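Local coordinates for protein ornithine aminotransferase (Plasmodium falciparum, PDB 3LG0) that probably catalyses the pyridoxal-phosphate-dependent transfer of the delta-amino group of ornithine to 2-oxoglutarate, giving the semialdehyde of glutamate together with glutamate, at residues K262-G267 with E305-L310; Y269-I274 with P297-I302; S337-E342 with K405-F410; I352-D357 with K381-T386. All coordinates share one frame; numbering follows the deposited sequence.

Interaction 1: K262-G267 with E305-L310; sequences KALSGG and EALKVL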
loop_
_atom_site.group_PDB
_atom_site.type_symbol
_atom_site.label_atom_id
_atom_site.label_comp_id
_atom_site.label_asym_id
_atom_site.label_seq_id
_atom_site.Cartn_x
_atom_site.Cartn_y
_atom_site.Cartn_z
ATOM N N LYS A 262 -9.773 -4.986 0.407
ATOM C CA LYS A 262 -10.875 -4.102 0.003
ATOM C C LYS A 262 -11.847 -3.749 1.121
ATOM O O LYS A 262 -11.643 -2.769 1.827
ATOM C CB LYS A 262 -11.653 -4.680 -1.189
ATOM C CG LYS A 262 -10.801 -4.989 -2.412
ATOM C CD LYS A 262 -10.004 -3.776 -2.861
ATOM C CE LYS A 262 -9.344 -3.999 -4.228
ATOM N NZ LYS A 262 -8.484 -2.828 -4.639
ATOM N N ALA A 263 -12.915 -4.534 1.265
ATOM C CA ALA A 263 -13.925 -4.247 2.285
ATOM C C ALA A 263 -13.424 -4.368 3.734
ATOM O O ALA A 263 -14.082 -3.887 4.657
ATOM C CB ALA A 263 -15.189 -5.082 2.059
ATOM N N LEU A 264 -12.249 -4.966 3.933
ATOM C CA LEU A 264 -11.645 -5.028 5.279
ATOM C C LEU A 264 -11.674 -3.692 5.998
ATOM O O LEU A 264 -11.611 -3.645 7.223
ATOM C CB LEU A 264 -10.197 -5.486 5.224
ATOM C CG LEU A 264 -9.873 -6.979 5.288
ATOM C CD1 LEU A 264 -8.374 -7.169 5.227
ATOM C CD2 LEU A 264 -10.449 -7.618 6.555
ATOM N N SER A 265 -11.754 -2.603 5.235
ATOM C CA SER A 265 -11.653 -1.274 5.813
ATOM C C SER A 265 -12.882 -0.421 5.539
ATOM O O SER A 265 -12.923 0.750 5.906
ATOM C CB SER A 265 -10.446 -0.549 5.227
ATOM O OG SER A 265 -10.730 -0.099 3.914
ATOM N N GLY A 266 -13.872 -0.989 4.871
ATOM C CA GLY A 266 -14.971 -0.171 4.393
ATOM C C GLY A 266 -14.488 1.062 3.652
ATOM O O GLY A 266 -15.115 2.126 3.725
ATOM N N GLY A 267 -13.355 0.929 2.958
ATOM C CA GLY A 267 -12.848 1.993 2.103
ATOM C C GLY A 267 -12.157 3.128 2.822
ATOM O O GLY A 267 -11.712 4.060 2.178
ATOM N N GLU A 305 -13.772 -2.753 13.219
ATOM C CA GLU A 305 -15.057 -2.082 13.146
ATOM C C GLU A 305 -15.751 -2.303 11.803
ATOM O O GLU A 305 -16.968 -2.459 11.750
ATOM C CB GLU A 305 -14.938 -0.587 13.442
ATOM C CG GLU A 305 -16.287 0.120 13.434
ATOM C CD GLU A 305 -17.237 -0.437 14.493
ATOM O OE1 GLU A 305 -16.741 -0.912 15.533
ATOM O OE2 GLU A 305 -18.470 -0.409 14.289
ATOM N N ALA A 306 -14.982 -2.325 10.723
ATOM C CA ALA A 306 -15.559 -2.522 9.401
ATOM C C ALA A 306 -16.238 -3.881 9.281
ATOM O O ALA A 306 -17.273 -4.004 8.637
ATOM C CB ALA A 306 -14.485 -2.342 8.315
ATOM N N LEU A 307 -15.653 -4.908 9.891
ATOM C CA LEU A 307 -16.232 -6.243 9.821
ATOM C C LEU A 307 -17.418 -6.351 10.790
ATOM O O LEU A 307 -18.414 -7.015 10.500
ATOM C CB LEU A 307 -15.176 -7.331 10.090
ATOM C CG LEU A 307 -14.117 -7.577 9.001
ATOM C CD1 LEU A 307 -13.573 -8.990 9.068
ATOM C CD2 LEU A 307 -14.710 -7.338 7.631
ATOM N N LYS A 308 -17.311 -5.692 11.942
ATOM C CA LYS A 308 -18.436 -5.624 12.858
ATOM C C LYS A 308 -19.659 -5.010 12.177
ATOM O O LYS A 308 -20.771 -5.508 12.322
ATOM C CB LYS A 308 -18.086 -4.816 14.113
ATOM C CG LYS A 308 -17.359 -5.601 15.198
ATOM C CD LYS A 308 -17.131 -4.710 16.395
ATOM C CE LYS A 308 -15.976 -5.189 17.279
ATOM N NZ LYS A 308 -16.147 -6.585 17.780
ATOM N N VAL A 309 -19.453 -3.918 11.448
ATOM C CA VAL A 309 -20.542 -3.288 10.712
ATOM C C VAL A 309 -21.135 -4.249 9.677
ATOM O O VAL A 309 -22.348 -4.393 9.568
ATOM C CB VAL A 309 -20.080 -1.972 10.042
ATOM C CG1 VAL A 309 -21.021 -1.560 8.933
ATOM C CG2 VAL A 309 -19.961 -0.875 11.080
ATOM N N LEU A 310 -20.281 -4.915 8.920
ATOM C CA LEU A 310 -20.760 -5.837 7.909
ATOM C C LEU A 310 -21.670 -6.904 8.523
ATOM O O LEU A 310 -22.691 -7.299 7.938
ATOM C CB LEU A 310 -19.576 -6.504 7.224
ATOM C CG LEU A 310 -19.895 -7.269 5.948
ATOM C CD1 LEU A 310 -19.847 -6.302 4.777
ATOM C CD2 LEU A 310 -18.890 -8.400 5.751
#
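Ala306 aims its methyl group from the helix straight at the backbone of the short 3-10 turn 263-265, and two leucines meet tip to tip beside it. The methyl carbon Ala306 CB lies 3.3 Å from Leu264 O and 3.7 Å from Ser265 C, so the helix meets peptide groups here, and the two backbones come close: the CA atoms of Ser265 and Ala306 are 5.4 Å apart. Leu264 starts out directed away from the helix, yet its CD2 branch bends back to meet CD1 of Leu307 at 4.2 Å. The turn directly follows Lys262, by similarity the residue that carries pyridoxal phosphate as an internal aldimine in this class-III, fold-type I aminotransferase; no cofactor is attached here, and the lysine side chain runs off away from helix residues 305-310. Gln60 NE2 donates to the carbonyl oxygens of both Ala263 and Ala306, tying turn and helix together through a third element. Behind the turn, Ser265 holds OG near its own backbone (chi1 76°), where it receives a weak, bent bond from Gly267 N and is also hydrogen-bonded to Tyr269 O. The carbonyl of Gly267 reaches Thr79 of the second subunit.

Interaction 2: Y269-I274 with P297-I302; sequences YPISAI and PLAAAI
Tyr269 lays its ring across the first turn of helix 297-312, with Ala299 CA 4.2 Å above one face and displaced toward the rim. The contact belongs to the large cofactor-binding domain of the fold-type I aminotransferases, where the loop leading into strand 272-276 packs against this helix close to the dimer interface. With CG anti to the backbone N (chi1 -156°), the tyrosine spreads over three helix residues. Ala299 CB sits 3.7 Å from both CD2 and CE2, along one side of the ring, while Leu298 meets the other side, its CD2 3.9 Å from CE1. Ile302, one turn further on, crosses the tyrosine at about a right angle and brings CD1 to 3.8 Å from Tyr269 CB, against the root of the ring. The same tyrosine also meets the ring of Tyr269 of the second subunit, the two planes inclined at about 50°, so it touches both this helix and its counterpart across the dimer interface. Ile271 completes the apolar patch with an extended CG1 arm (chi2 177°) that reaches the methyl and carbonyl of Ala299. No hydrogen bond joins the two segments, and CD1 of Ile271 ends 3.4 Å from Ala299 O and 4.2 Å from Ile302 CG2.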
loop_
_atom_site.group_PDB
_atom_site.type_symbol
_atom_site.label_atom_id
_atom_site.label_comp_id
_atom_site.label_asym_id
_atom_site.label_seq_id
_atom_site.Cartn_x
_atom_site.Cartn_y
_atom_site.Cartn_z
ATOM N N TYR A 269 -9.298 2.993 4.536
ATOM C CA TYR A 269 -7.860 2.778 4.709
ATOM C C TYR A 269 -7.424 1.576 3.872
ATOM O O TYR A 269 -8.191 0.637 3.712
ATOM C CB TYR A 269 -7.573 2.497 6.187
ATOM C CG TYR A 269 -6.166 2.819 6.631
ATOM C CD1 TYR A 269 -5.869 4.051 7.209
ATOM C CD2 TYR A 269 -5.135 1.904 6.458
ATOM C CE1 TYR A 269 -4.594 4.356 7.612
ATOM C CE2 TYR A 269 -3.850 2.202 6.864
ATOM C CZ TYR A 269 -3.585 3.435 7.435
ATOM O OH TYR A 269 -2.315 3.741 7.840
ATOM N N PRO A 270 -6.196 1.592 3.327
ATOM C CA PRO A 270 -5.734 0.391 2.602
ATOM C C PRO A 270 -5.356 -0.765 3.554
ATOM O O PRO A 270 -4.388 -0.702 4.342
ATOM C CB PRO A 270 -4.495 0.890 1.837
ATOM C CG PRO A 270 -4.546 2.383 1.913
ATOM C CD PRO A 270 -5.231 2.692 3.220
ATOM N N ILE A 271 -6.142 -1.829 3.509
ATOM C CA ILE A 271 -5.873 -2.978 4.373
ATOM C C ILE A 271 -6.054 -4.292 3.617
ATOM O O ILE A 271 -6.993 -4.456 2.854
ATOM C CB ILE A 271 -6.816 -3.014 5.601
ATOM C CG1 ILE A 271 -6.944 -1.632 6.263
ATOM C CG2 ILE A 271 -6.351 -4.060 6.611
ATOM C CD1 ILE A 271 -7.921 -1.635 7.420
ATOM N N SER A 272 -5.163 -5.239 3.856
ATOM C CA SER A 272 -5.315 -6.567 3.300
ATOM C C SER A 272 -4.784 -7.550 4.340
ATOM O O SER A 272 -4.154 -7.143 5.326
ATOM C CB SER A 272 -4.545 -6.680 1.978
ATOM O OG SER A 272 -3.161 -6.670 2.230
ATOM N N ALA A 273 -5.028 -8.833 4.123
ATOM C CA ALA A 273 -4.635 -9.856 5.095
ATOM C C ALA A 273 -4.483 -11.239 4.467
ATOM O O ALA A 273 -5.162 -11.579 3.497
ATOM C CB ALA A 273 -5.671 -9.926 6.263
ATOM N N ILE A 274 -3.604 -12.034 5.062
ATOM C CA ILE A 274 -3.517 -13.431 4.759
ATOM C C ILE A 274 -3.871 -14.229 6.021
ATOM O O ILE A 274 -3.359 -13.957 7.109
ATOM C CB ILE A 274 -2.117 -13.802 4.257
ATOM C CG1 ILE A 274 -1.874 -13.199 2.879
ATOM C CG2 ILE A 274 -1.963 -15.299 4.161
ATOM C CD1 ILE A 274 -0.404 -13.259 2.450
ATOM N N PRO A 297 -1.602 0.495 13.968
ATOM C CA PRO A 297 -2.715 0.570 14.927
ATOM C C PRO A 297 -4.005 1.153 14.341
ATOM O O PRO A 297 -5.076 0.703 14.713
ATOM C CB PRO A 297 -2.191 1.489 16.025
ATOM C CG PRO A 297 -0.755 1.681 15.775
ATOM C CD PRO A 297 -0.408 1.228 14.416
ATOM N N LEU A 298 -3.903 2.147 13.466
ATOM C CA LEU A 298 -5.087 2.759 12.885
ATOM C C LEU A 298 -5.838 1.787 11.969
ATOM O O LEU A 298 -7.060 1.627 12.081
ATOM C CB LEU A 298 -4.721 4.046 12.161
ATOM C CG LEU A 298 -5.867 4.870 11.572
ATOM C CD1 LEU A 298 -6.954 5.165 12.612
ATOM C CD2 LEU A 298 -5.293 6.160 11.009
ATOM N N ALA A 299 -5.106 1.119 11.086
ATOM C CA ALA A 299 -5.706 0.091 10.242
ATOM C C ALA A 299 -6.346 -1.023 11.081
ATOM O O ALA A 299 -7.420 -1.532 10.756
ATOM C CB ALA A 299 -4.666 -0.493 9.291
ATOM N N ALA A 300 -5.671 -1.420 12.147
ATOM C CA ALA A 300 -6.144 -2.522 12.975
ATOM C C ALA A 300 -7.514 -2.201 13.576
ATOM O O ALA A 300 -8.413 -3.037 13.558
ATOM C CB ALA A 300 -5.117 -2.830 14.074
ATOM N N ALA A 301 -7.679 -0.982 14.085
ATOM C CA ALA A 301 -8.956 -0.559 14.669
ATOM C C ALA A 301 -10.050 -0.428 13.626
ATOM O O ALA A 301 -11.191 -0.830 13.872
ATOM C CB ALA A 301 -8.801 0.757 15.439
ATOM N N ILE A 302 -9.706 0.146 12.470
ATOM C CA ILE A 302 -10.660 0.326 11.373
ATOM C C ILE A 302 -11.157 -1.023 10.880
ATOM O O ILE A 302 -12.349 -1.214 10.649
ATOM C CB ILE A 302 -10.038 1.095 10.187
ATOM C CG1 ILE A 302 -9.844 2.557 10.559
ATOM C CG2 ILE A 302 -10.909 0.964 8.934
ATOM C CD1 ILE A 302 -8.855 3.275 9.691
#

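Interaction 3: S337-E342 with K405-F410; sequences SKVVRE and KTVKFF
The chain of 337-342 runs through a turn into the edge strand 340-346 alongside helix 393-412, and its backbone stays well apart from that of residues 405-410, the closest CA atoms being those of Val339 and Phe410 at 7.2 Å. Side chains bridge that gap, with Val407 at the middle. Its CG1, anti to the backbone N (chi1 177°), projects among three partners: Ser337 OG at 3.5 Å, Val340 CG2 at 3.7 Å and Val339 CG2 at 3.8 Å. Val340 crosses it at about a right angle, whereas Val339 lies antiparallel alongside it. The other branch of Val339, CG1, lies 4.3 Å from Phe410 CB at the root of the aromatic side chain, whose ring swings away toward helix 361-370. Ser337 OG accepts a fairly straight bond from Val340 N (3.1 Å, 162°), forming an ST motif that fixes the turn. The same hydroxyl is hydrogen-bonded to Asp411, whose carboxylate also receives Val339 N. Across the two segments themselves the contact is thus purely van der Waals; the polar tie between turn and helix comes from Asp411, next along the helix, and its probable negative charge is partly met by these donors at the margin of the valine cluster.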
loop_
_atom_site.group_PDB
_atom_site.type_symbol
_atom_site.label_atom_id
_atom_site.label_comp_id
_atom_site.label_asym_id
_atom_site.label_seq_id
_atom_site.Cartn_x
_atom_site.Cartn_y
_atom_site.Cartn_z
ATOM N N SER A 337 -32.510 -8.723 -25.929
ATOM C CA SER A 337 -31.527 -7.729 -26.341
ATOM C C SER A 337 -30.513 -8.306 -27.319
ATOM O O SER A 337 -29.983 -9.397 -27.112
ATOM C CB SER A 337 -30.794 -7.173 -25.116
ATOM O OG SER A 337 -29.557 -6.581 -25.486
ATOM N N LYS A 338 -30.225 -7.560 -28.375
ATOM C CA LYS A 338 -29.247 -7.998 -29.358
ATOM C C LYS A 338 -27.803 -7.769 -28.879
ATOM O O LYS A 338 -26.911 -8.573 -29.167
ATOM C CB LYS A 338 -29.488 -7.281 -30.687
ATOM C CG LYS A 338 -29.167 -8.119 -31.914
ATOM C CD LYS A 338 -29.718 -7.482 -33.188
ATOM C CE LYS A 338 -31.150 -7.011 -33.001
ATOM N NZ LYS A 338 -32.078 -8.126 -32.671
ATOM N N VAL A 339 -27.570 -6.679 -28.152
ATOM C CA VAL A 339 -26.208 -6.313 -27.743
ATOM C C VAL A 339 -25.704 -7.085 -26.519
ATOM O O VAL A 339 -24.502 -7.272 -26.360
ATOM C CB VAL A 339 -26.060 -4.791 -27.469
ATOM C CG1 VAL A 339 -26.376 -3.990 -28.711
ATOM C CG2 VAL A 339 -26.942 -4.357 -26.312
ATOM N N VAL A 340 -26.623 -7.525 -25.658
ATOM C CA VAL A 340 -26.274 -8.350 -24.502
ATOM C C VAL A 340 -25.885 -9.784 -24.896
ATOM O O VAL A 340 -26.629 -10.466 -25.599
ATOM C CB VAL A 340 -27.429 -8.428 -23.495
ATOM C CG1 VAL A 340 -27.078 -9.380 -22.368
ATOM C CG2 VAL A 340 -27.776 -7.035 -22.957
ATOM N N ARG A 341 -24.716 -10.233 -24.442
ATOM C CA ARG A 341 -24.273 -11.605 -24.657
ATOM C C ARG A 341 -24.668 -12.500 -23.494
ATOM O O ARG A 341 -25.128 -13.612 -23.699
ATOM C CB ARG A 341 -22.767 -11.669 -24.826
ATOM C CG ARG A 341 -22.200 -13.062 -24.628
ATOM C CD ARG A 341 -21.879 -13.740 -25.945
ATOM N NE ARG A 341 -20.896 -12.981 -26.714
ATOM C CZ ARG A 341 -20.793 -13.028 -28.038
ATOM N NH1 ARG A 341 -21.620 -13.797 -28.733
ATOM N NH2 ARG A 341 -19.872 -12.303 -28.665
ATOM N N GLU A 342 -24.485 -12.011 -22.272
ATOM C CA GLU A 342 -24.789 -12.796 -21.077
ATOM C C GLU A 342 -24.820 -11.954 -19.800
ATOM O O GLU A 342 -24.020 -11.038 -19.633
ATOM C CB GLU A 342 -23.765 -13.928 -20.899
ATOM C CG GLU A 342 -24.079 -14.843 -19.707
ATOM C CD GLU A 342 -23.087 -16.005 -19.536
ATOM O OE1 GLU A 342 -21.924 -15.903 -20.004
ATOM O OE2 GLU A 342 -23.476 -17.027 -18.917
ATOM N N LYS A 405 -33.218 0.453 -19.537
ATOM C CA LYS A 405 -33.335 1.652 -20.370
ATOM C C LYS A 405 -32.045 1.953 -21.139
ATOM O O LYS A 405 -32.096 2.406 -22.286
ATOM C CB LYS A 405 -33.723 2.848 -19.489
ATOM C CG LYS A 405 -33.757 4.193 -20.200
ATOM C CD LYS A 405 -34.038 5.312 -19.197
ATOM C CE LYS A 405 -33.952 6.679 -19.850
ATOM N NZ LYS A 405 -33.970 7.744 -18.813
ATOM N N THR A 406 -30.893 1.691 -20.513
ATOM C CA THR A 406 -29.594 1.999 -21.127
ATOM C C THR A 406 -29.255 0.990 -22.216
ATOM O O THR A 406 -28.787 1.362 -23.292
ATOM C CB THR A 406 -28.432 2.055 -20.090
ATOM O OG1 THR A 406 -28.711 3.041 -19.091
ATOM C CG2 THR A 406 -27.090 2.407 -20.767
ATOM N N VAL A 407 -29.493 -0.287 -21.935
ATOM C CA VAL A 407 -29.313 -1.318 -22.948
ATOM C C VAL A 407 -30.282 -1.081 -24.105
ATOM O O VAL A 407 -29.901 -1.180 -25.268
ATOM C CB VAL A 407 -29.538 -2.726 -22.380
ATOM C CG1 VAL A 407 -29.415 -3.760 -23.490
ATOM C CG2 VAL A 407 -28.531 -3.018 -21.268
ATOM N N LYS A 408 -31.528 -0.762 -23.771
ATOM C CA LYS A 408 -32.565 -0.498 -24.766
ATOM C C LYS A 408 -32.071 0.495 -25.813
ATOM O O LYS A 408 -32.215 0.270 -27.011
ATOM C CB LYS A 408 -33.818 0.045 -24.080
ATOM C CG LYS A 408 -35.089 -0.038 -24.915
ATOM C CD LYS A 408 -36.195 0.781 -24.272
ATOM C CE LYS A 408 -37.507 0.685 -25.062
ATOM N NZ LYS A 408 -37.418 1.209 -26.463
ATOM N N PHE A 409 -31.469 1.583 -25.342
ATOM C CA PHE A 409 -30.900 2.611 -26.212
ATOM C C PHE A 409 -29.953 2.051 -27.270
ATOM O O PHE A 409 -30.086 2.372 -28.451
ATOM C CB PHE A 409 -30.195 3.690 -25.375
ATOM C CG PHE A 409 -29.466 4.723 -26.193
ATOM C CD1 PHE A 409 -30.160 5.758 -26.804
ATOM C CD2 PHE A 409 -28.093 4.659 -26.345
ATOM C CE1 PHE A 409 -29.499 6.706 -27.553
ATOM C CE2 PHE A 409 -27.415 5.601 -27.102
ATOM C CZ PHE A 409 -28.119 6.633 -27.706
ATOM N N PHE A 410 -28.999 1.219 -26.864
ATOM C CA PHE A 410 -28.092 0.616 -27.840
ATOM C C PHE A 410 -28.758 -0.416 -28.756
ATOM O O PHE A 410 -28.327 -0.609 -29.892
ATOM C CB PHE A 410 -26.846 0.036 -27.163
ATOM C CG PHE A 410 -25.928 1.093 -26.644
ATOM C CD1 PHE A 410 -24.983 1.667 -27.473
ATOM C CD2 PHE A 410 -26.061 1.565 -25.349
ATOM C CE1 PHE A 410 -24.167 2.671 -27.005
ATOM C CE2 PHE A 410 -25.253 2.559 -24.880
ATOM C CZ PHE A 410 -24.301 3.115 -25.706
#

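Interaction 4: I352-D357 with K381-T386; sequences IEFKND and KTVRLT
Chi1 near -60° in Ile352 and Phe354 places CG1 of the one and CG of the other anti to the carbonyl carbon, and the opposing Val383 (168°) directs its CG2 beside the backbone N and toward the phenylalanine. Val383 CG2 thereby comes to 3.7 Å from Phe354 CE2, approaching the ring obliquely. Ile352 CG2 lies 3.6 Å above one face of that ring, offset to its rim, and Ile352 CG1 meets Leu385 CD1 at 3.6 Å. Phe354 and Val383 pack on helix 361-370. On the reverse face, which carries Glu353 and Thr382, the glutamate chain is extended and runs side by side with Lys381; their charged ends, OE2 and NZ, stay 5.1 Å apart, and the salt bridge of this carboxylate goes instead from OE1 to Arg344. Asn356 also lies alongside the lysine, CG to CG.

The backbones join through a reciprocal pair of bonds between Ile352 and Val383: the bond from Val383 N to Ile352 O is 2.9 Å long and almost straight, and both donors lie in the carbonyl plane. The bond from Phe354 N to Lys381 O (2.8 Å) instead has its donor above the plane of the Lys381 carbonyl, and the same oxygen sits at the edge of the phenylalanine ring. Glu353 and Thr382 form the intervening non-hydrogen-bonded pair. Strands 349-354 and 382-385 are thus antiparallel neighbours within the mixed sheet of the small domain, as in other class-III aminotransferases.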
loop_
_atom_site.group_PDB
_atom_site.type_symbol
_atom_site.label_atom_id
_atom_site.label_comp_id
_atom_site.label_asym_id
_atom_site.label_seq_id
_atom_site.Cartn_x
_atom_site.Cartn_y
_atom_site.Cartn_z
ATOM N N ILE A 352 -22.594 -7.665 -16.824
ATOM C CA ILE A 352 -23.240 -7.954 -18.088
ATOM C C ILE A 352 -22.139 -7.986 -19.111
ATOM O O ILE A 352 -21.377 -7.036 -19.218
ATOM C CB ILE A 352 -24.282 -6.886 -18.488
ATOM C CG1 ILE A 352 -25.402 -6.798 -17.455
ATOM C CG2 ILE A 352 -24.873 -7.216 -19.847
ATOM C CD1 ILE A 352 -26.425 -5.716 -17.766
ATOM N N GLU A 353 -22.026 -9.081 -19.846
ATOM C CA GLU A 353 -21.097 -9.121 -20.967
ATOM C C GLU A 353 -21.842 -8.733 -22.242
ATOM O O GLU A 353 -22.935 -9.205 -22.462
ATOM C CB GLU A 353 -20.477 -10.504 -21.125
ATOM C CG GLU A 353 -19.678 -10.637 -22.400
ATOM C CD GLU A 353 -18.849 -11.902 -22.465
ATOM O OE1 GLU A 353 -18.810 -12.656 -21.467
ATOM O OE2 GLU A 353 -18.216 -12.134 -23.518
ATOM N N PHE A 354 -21.248 -7.858 -23.056
ATOM C CA PHE A 354 -21.859 -7.376 -24.296
ATOM C C PHE A 354 -21.150 -7.954 -25.513
ATOM O O PHE A 354 -19.984 -8.330 -25.430
ATOM C CB PHE A 354 -21.811 -5.837 -24.358
ATOM C CG PHE A 354 -22.691 -5.172 -23.350
ATOM C CD1 PHE A 354 -24.029 -4.922 -23.636
ATOM C CD2 PHE A 354 -22.194 -4.835 -22.100
ATOM C CE1 PHE A 354 -24.846 -4.333 -22.695
ATOM C CE2 PHE A 354 -23.001 -4.253 -21.153
ATOM C CZ PHE A 354 -24.332 -3.991 -21.449
ATOM N N LYS A 355 -21.856 -8.017 -26.638
ATOM C CA LYS A 355 -21.240 -8.379 -27.915
ATOM C C LYS A 355 -20.424 -7.181 -28.408
ATOM O O LYS A 355 -20.969 -6.252 -29.023
ATOM C CB LYS A 355 -22.299 -8.757 -28.981
ATOM C CG LYS A 355 -23.541 -9.492 -28.479
ATOM C CD LYS A 355 -23.391 -10.989 -28.536
ATOM C CE LYS A 355 -24.147 -11.585 -29.704
ATOM N NZ LYS A 355 -25.623 -11.561 -29.482
ATOM N N ASN A 356 -19.118 -7.193 -28.150
ATOM C CA ASN A 356 -18.289 -6.026 -28.465
ATOM C C ASN A 356 -18.174 -5.724 -29.966
ATOM O O ASN A 356 -17.612 -4.700 -30.356
ATOM C CB ASN A 356 -16.898 -6.147 -27.832
ATOM C CG ASN A 356 -16.160 -7.378 -28.297
ATOM O OD1 ASN A 356 -16.756 -8.438 -28.487
ATOM N ND2 ASN A 356 -14.852 -7.249 -28.482
ATOM N N ASP A 357 -18.695 -6.612 -30.806
ATOM C CA ASP A 357 -18.764 -6.342 -32.237
ATOM C C ASP A 357 -19.945 -5.442 -32.588
ATOM O O ASP A 357 -19.976 -4.849 -33.664
ATOM C CB ASP A 357 -18.874 -7.644 -33.021
ATOM C CG ASP A 357 -17.551 -8.341 -33.150
ATOM O OD1 ASP A 357 -16.519 -7.652 -33.025
ATOM O OD2 ASP A 357 -17.542 -9.569 -33.370
ATOM N N LYS A 381 -15.532 -6.002 -23.172
ATOM C CA LYS A 381 -16.816 -6.676 -23.285
ATOM C C LYS A 381 -17.741 -6.537 -22.084
ATOM O O LYS A 381 -18.947 -6.474 -22.248
ATOM C CB LYS A 381 -16.590 -8.169 -23.543
ATOM C CG LYS A 381 -15.470 -8.492 -24.511
ATOM C CD LYS A 381 -15.137 -9.974 -24.478
ATOM C CE LYS A 381 -13.817 -10.259 -25.174
ATOM N NZ LYS A 381 -13.256 -11.581 -24.770
ATOM N N THR A 382 -17.176 -6.516 -20.880
ATOM C CA THR A 382 -17.963 -6.708 -19.670
ATOM C C THR A 382 -18.093 -5.457 -18.807
ATOM O O THR A 382 -17.136 -4.725 -18.618
ATOM C CB THR A 382 -17.416 -7.896 -18.824
ATOM O OG1 THR A 382 -17.468 -9.101 -19.597
ATOM C CG2 THR A 382 -18.267 -8.106 -17.598
ATOM N N VAL A 383 -19.303 -5.215 -18.310
ATOM C CA VAL A 383 -19.579 -4.102 -17.409
ATOM C C VAL A 383 -19.834 -4.677 -16.020
ATOM O O VAL A 383 -20.586 -5.634 -15.857
ATOM C CB VAL A 383 -20.793 -3.277 -17.887
ATOM C CG1 VAL A 383 -21.252 -2.304 -16.814
ATOM C CG2 VAL A 383 -20.461 -2.529 -19.169
ATOM N N ARG A 384 -19.185 -4.088 -15.022
ATOM C CA ARG A 384 -19.270 -4.525 -13.633
ATOM C C ARG A 384 -20.559 -4.002 -12.977
ATOM O O ARG A 384 -20.934 -2.837 -13.130
ATOM C CB ARG A 384 -18.023 -4.017 -12.895
ATOM C CG ARG A 384 -17.869 -4.447 -11.448
ATOM C CD ARG A 384 -17.733 -5.950 -11.314
ATOM N NE ARG A 384 -16.529 -6.498 -11.948
ATOM C CZ ARG A 384 -15.382 -6.711 -11.311
ATOM N NH1 ARG A 384 -15.265 -6.384 -10.039
ATOM N NH2 ARG A 384 -14.347 -7.233 -11.947
ATOM N N LEU A 385 -21.261 -4.857 -12.258
ATOM C CA LEU A 385 -22.441 -4.411 -11.541
ATOM C C LEU A 385 -22.293 -4.853 -10.093
ATOM O O LEU A 385 -22.669 -5.972 -9.744
ATOM C CB LEU A 385 -23.715 -4.993 -12.167
ATOM C CG LEU A 385 -24.090 -4.463 -13.550
ATOM C CD1 LEU A 385 -25.204 -5.269 -14.170
ATOM C CD2 LEU A 385 -24.466 -2.995 -13.483
ATOM N N THR A 386 -21.715 -3.986 -9.265
ATOM C CA THR A 386 -21.436 -4.327 -7.873
ATOM C C THR A 386 -21.676 -3.143 -6.957
ATOM O O THR A 386 -20.748 -2.380 -6.681
ATOM C CB THR A 386 -19.980 -4.823 -7.660
ATOM O OG1 THR A 386 -19.068 -3.862 -8.192
ATOM C CG2 THR A 386 -19.742 -6.162 -8.352
#

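In the fold
The four contacts form two pairs. Interactions 1 and 2 share helix 297-312 and lie with centres 9 Å apart in the large domain, where Ser265 CB packs 3.5 Å from Ile271 CD1; interaction 2 is nested in the chain loop that interaction 1 closes. Interaction 1 contains the probable cofactor lysine, and the side chain of Ile271 is about 9 Å from the side chain of Lys262. Both contacts reach the second subunit. Interactions 3 and 4, centres 10 Å apart, both involve the same sheet, through neighbouring strands 340-346 and 349-354, with a probable hydrogen bond from Lys355 N to Val339 O (2.8 Å). Interaction 4 lies nearer the lysine-bearing contact than interaction 3, their centres being 28 Å and 35 Å from that of interaction 1.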